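Local coordinates for protein AT5g51720/MIO24_14 (Arabidopsis thaliana, PDB 3S2R) that binds one [2Fe-2S] cluster per subunit as a homodimeric NEET protein and acts in iron-sulfur transfer, iron metabolism and reactive oxygen homeostasis, at residues 44-50 against 77-83. The protein carries 1 engineered substitution. Residue numbers count along the deposited sequence, not the author numbering.
With FES (Fe2/s2 (inorganic) cluster), chain D.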
loop_
_atom_site.group_PDB
_atom_site.type_symbol
_atom_site.label_atom_id
_atom_site.label_comp_id
_atom_site.label_asym_id
_atom_site.label_seq_id
_atom_site.Cartn_x
_atom_site.Cartn_y
_atom_site.Cartn_z
ATOM N N ASN B 44 11.022 4.165 17.023
ATOM C CA ASN B 44 10.009 3.331 17.627
ATOM C C ASN B 44 8.811 3.106 16.714
ATOM O O ASN B 44 8.244 2.010 16.691
ATOM C CB ASN B 44 9.544 3.894 18.977
ATOM C CG ASN B 44 8.570 3.011 19.644
ATOM O OD1 ASN B 44 8.863 1.821 19.868
ATOM N ND2 ASN B 44 7.378 3.527 19.886
ATOM N N ILE B 45 8.412 4.138 15.940
ATOM C CA ILE B 45 7.295 4.061 15.016
ATOM C C ILE B 45 7.766 4.500 13.634
ATOM O O ILE B 45 8.349 5.568 13.483
ATOM C CB ILE B 45 6.094 4.919 15.475
ATOM C CG1 ILE B 45 5.687 4.540 16.905
ATOM C CG2 ILE B 45 4.954 4.706 14.479
ATOM C CD1 ILE B 45 4.507 5.371 17.433
ATOM N N THR B 46 7.505 3.672 12.639
ATOM C CA THR B 46 7.912 3.968 11.261
ATOM C C THR B 46 6.692 3.745 10.377
ATOM O O THR B 46 6.211 2.594 10.287
ATOM C CB THR B 46 9.067 3.092 10.791
ATOM O OG1 THR B 46 10.125 3.181 11.766
ATOM C CG2 THR B 46 9.594 3.588 9.429
ATOM N N PRO B 47 6.156 4.802 9.709
ATOM C CA PRO B 47 4.966 4.636 8.898
ATOM C C PRO B 47 5.295 4.246 7.458
ATOM O O PRO B 47 6.139 4.888 6.804
ATOM C CB PRO B 47 4.325 6.025 8.951
ATOM C CG PRO B 47 5.491 6.982 9.039
ATOM C CD PRO B 47 6.520 6.241 9.862
ATOM N N TYR B 48 4.603 3.206 6.975
ATOM C CA TYR B 48 4.762 2.666 5.648
ATOM C C TYR B 48 3.533 2.994 4.808
ATOM O O TYR B 48 2.395 2.884 5.243
ATOM C CB TYR B 48 5.043 1.165 5.690
ATOM C CG TYR B 48 6.491 0.880 5.922
ATOM C CD1 TYR B 48 7.328 0.476 4.877
ATOM C CD2 TYR B 48 7.077 1.075 7.165
ATOM C CE1 TYR B 48 8.699 0.279 5.082
ATOM C CE2 TYR B 48 8.434 0.851 7.365
ATOM C CZ TYR B 48 9.240 0.470 6.314
ATOM O OH TYR B 48 10.596 0.288 6.484
ATOM N N CYS B 49 3.785 3.364 3.560
ATOM C CA CYS B 49 2.771 3.807 2.633
ATOM C C CYS B 49 1.885 2.695 2.117
ATOM O O CYS B 49 2.345 1.627 1.686
ATOM C CB CYS B 49 3.473 4.516 1.435
ATOM S SG CYS B 49 2.305 5.241 0.231
ATOM N N ARG B 50 0.589 2.967 2.139
ATOM C CA ARG B 50 -0.411 2.086 1.513
ATOM C C ARG B 50 -1.206 2.800 0.429
ATOM O O ARG B 50 -2.228 2.287 -0.016
ATOM C CB ARG B 50 -1.324 1.502 2.574
ATOM C CG ARG B 50 -0.533 0.681 3.637
ATOM C CD ARG B 50 -1.430 -0.117 4.548
ATOM N NE ARG B 50 -2.243 0.758 5.407
ATOM C CZ ARG B 50 -3.026 0.314 6.378
ATOM N NH1 ARG B 50 -3.046 -0.974 6.708
ATOM N NH2 ARG B 50 -3.781 1.170 7.065
ATOM N N PRO B 77 -1.448 5.029 6.430
ATOM C CA PRO B 77 -0.284 4.173 6.480
ATOM C C PRO B 77 -0.397 3.022 7.502
ATOM O O PRO B 77 -1.317 2.961 8.343
ATOM C CB PRO B 77 0.825 5.133 6.979
ATOM C CG PRO B 77 0.096 6.174 7.766
ATOM C CD PRO B 77 -1.140 6.382 6.971
ATOM N N LEU B 78 0.532 2.108 7.373
ATOM C CA LEU B 78 0.791 1.018 8.343
ATOM C C LEU B 78 1.913 1.449 9.269
ATOM O O LEU B 78 2.985 1.822 8.803
ATOM C CB LEU B 78 1.160 -0.233 7.559
ATOM C CG LEU B 78 1.381 -1.474 8.440
ATOM C CD1 LEU B 78 0.040 -1.978 9.006
ATOM C CD2 LEU B 78 2.007 -2.586 7.585
ATOM N N LEU B 79 1.680 1.417 10.583
ATOM C CA LEU B 79 2.660 1.878 11.547
ATOM C C LEU B 79 3.407 0.692 12.100
ATOM O O LEU B 79 2.804 -0.144 12.773
ATOM C CB LEU B 79 1.996 2.636 12.730
ATOM C CG LEU B 79 1.077 3.784 12.305
ATOM C CD1 LEU B 79 0.558 4.516 13.540
ATOM C CD2 LEU B 79 1.785 4.795 11.380
ATOM N N LEU B 80 4.693 0.583 11.811
ATOM C CA LEU B 80 5.511 -0.477 12.369
ATOM C C LEU B 80 6.130 -0.001 13.661
ATOM O O LEU B 80 6.825 1.038 13.659
ATOM C CB LEU B 80 6.599 -0.955 11.384
ATOM C CG LEU B 80 6.107 -1.394 9.994
ATOM C CD1 LEU B 80 7.267 -1.937 9.213
ATOM C CD2 LEU B 80 4.962 -2.428 10.102
ATOM N N LYS B 81 5.883 -0.734 14.748
ATOM C CA LYS B 81 6.270 -0.303 16.065
ATOM C C LYS B 81 7.207 -1.295 16.710
ATOM O O LYS B 81 6.999 -2.502 16.652
ATOM C CB LYS B 81 5.029 -0.137 16.947
ATOM C CG LYS B 81 4.013 0.811 16.434
ATOM C CD LYS B 81 2.912 1.080 17.426
ATOM C CE LYS B 81 1.948 2.163 16.909
ATOM N NZ LYS B 81 0.881 2.375 17.895
ATOM N N LYS B 82 8.237 -0.761 17.341
ATOM C CA LYS B 82 9.192 -1.613 18.069
ATOM C C LYS B 82 8.639 -2.062 19.422
ATOM O O LYS B 82 9.098 -3.077 19.942
ATOM C CB LYS B 82 10.539 -0.904 18.260
ATOM C CG LYS B 82 11.312 -0.625 16.980
ATOM C CD LYS B 82 12.665 0.023 17.377
ATOM C CE LYS B 82 13.614 0.293 16.337
ATOM N NZ LYS B 82 14.894 0.516 17.069
ATOM N N GLN B 83 7.747 -1.263 20.007
ATOM C CA GLN B 83 7.185 -1.472 21.320
ATOM C C GLN B 83 5.721 -1.140 21.241
ATOM O O GLN B 83 5.266 -0.346 20.438
ATOM C CB GLN B 83 7.862 -0.530 22.339
ATOM C CG GLN B 83 9.378 -0.732 22.539
ATOM C CD GLN B 83 9.738 -2.058 23.232
ATOM O OE1 GLN B 83 8.898 -2.675 23.927
ATOM N NE2 GLN B 83 10.992 -2.494 23.052
HETATM FE FE1 FES D . 0.969 6.801 1.292
HETATM FE FE2 FES D . 0.905 8.086 3.697
HETATM S S1 FES D . 1.995 8.661 1.825
HETATM S S2 FES D . -0.025 6.090 3.157
HETATM O O HOH W 1 4.752 2.272 20.791
HETATM O O HOH W 2 9.643 1.387 13.755
#
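Five backbone hydrogen bonds tie residues 44-50 to 77-83 as an antiparallel pair. Two reciprocal couples form the ladder: Tyr48 N to Leu78 O (2.8 Å) with Leu78 N to Tyr48 O (2.9 Å), and Thr46 N to Leu80 O (2.9 Å) with Leu80 N to Thr46 O (2.9 Å). Lys82 N adds a fifth bond to Asn44 O (2.8 Å). At the non-hydrogen-bonded pairs the CA hydrogens approach carbonyls, with Ile45 CA 3.3 Å from Leu80 O and Pro47 CA 3.4 Å from Leu78 O. Proline fits at position 47 because its nitrogen, which carries no hydrogen, owes this partner no bond. Water extends the polar network: one molecule links Thr46 OG1 to Leu80 O, and another joins Asn44 ND2 to Gln83 O.

Apolar packing follows on both faces. On the one bearing Tyr48 and Leu80, Tyr48 CE2 lies 3.5 Å from Leu80 CD1; on the other, Pro47 CB meets Leu79 CD2 at 3.7 Å and Ile45 CG2 meets Leu79 CB at 4.0 Å. Arg50 extends its guanidinium beside the start of 77-83, with Pro77 O and Leu78 N over one face; its NE bonds Gly76 O and its NH1 forms a salt bridge with Asp34 of the second subunit.

The antiparallel pairing of strands 45-48 and 78-81 belongs to the NEET beta-cap, strand-swapped as in this family's homodimers. Cys49 SG ligates FES FE1 at 2.3 Å, and Pro77 lines the cluster pocket, its N 3.7 Å from FES S2. One ladder thus meets the cluster and, through 78-81, pairs in parallel with the second subunit.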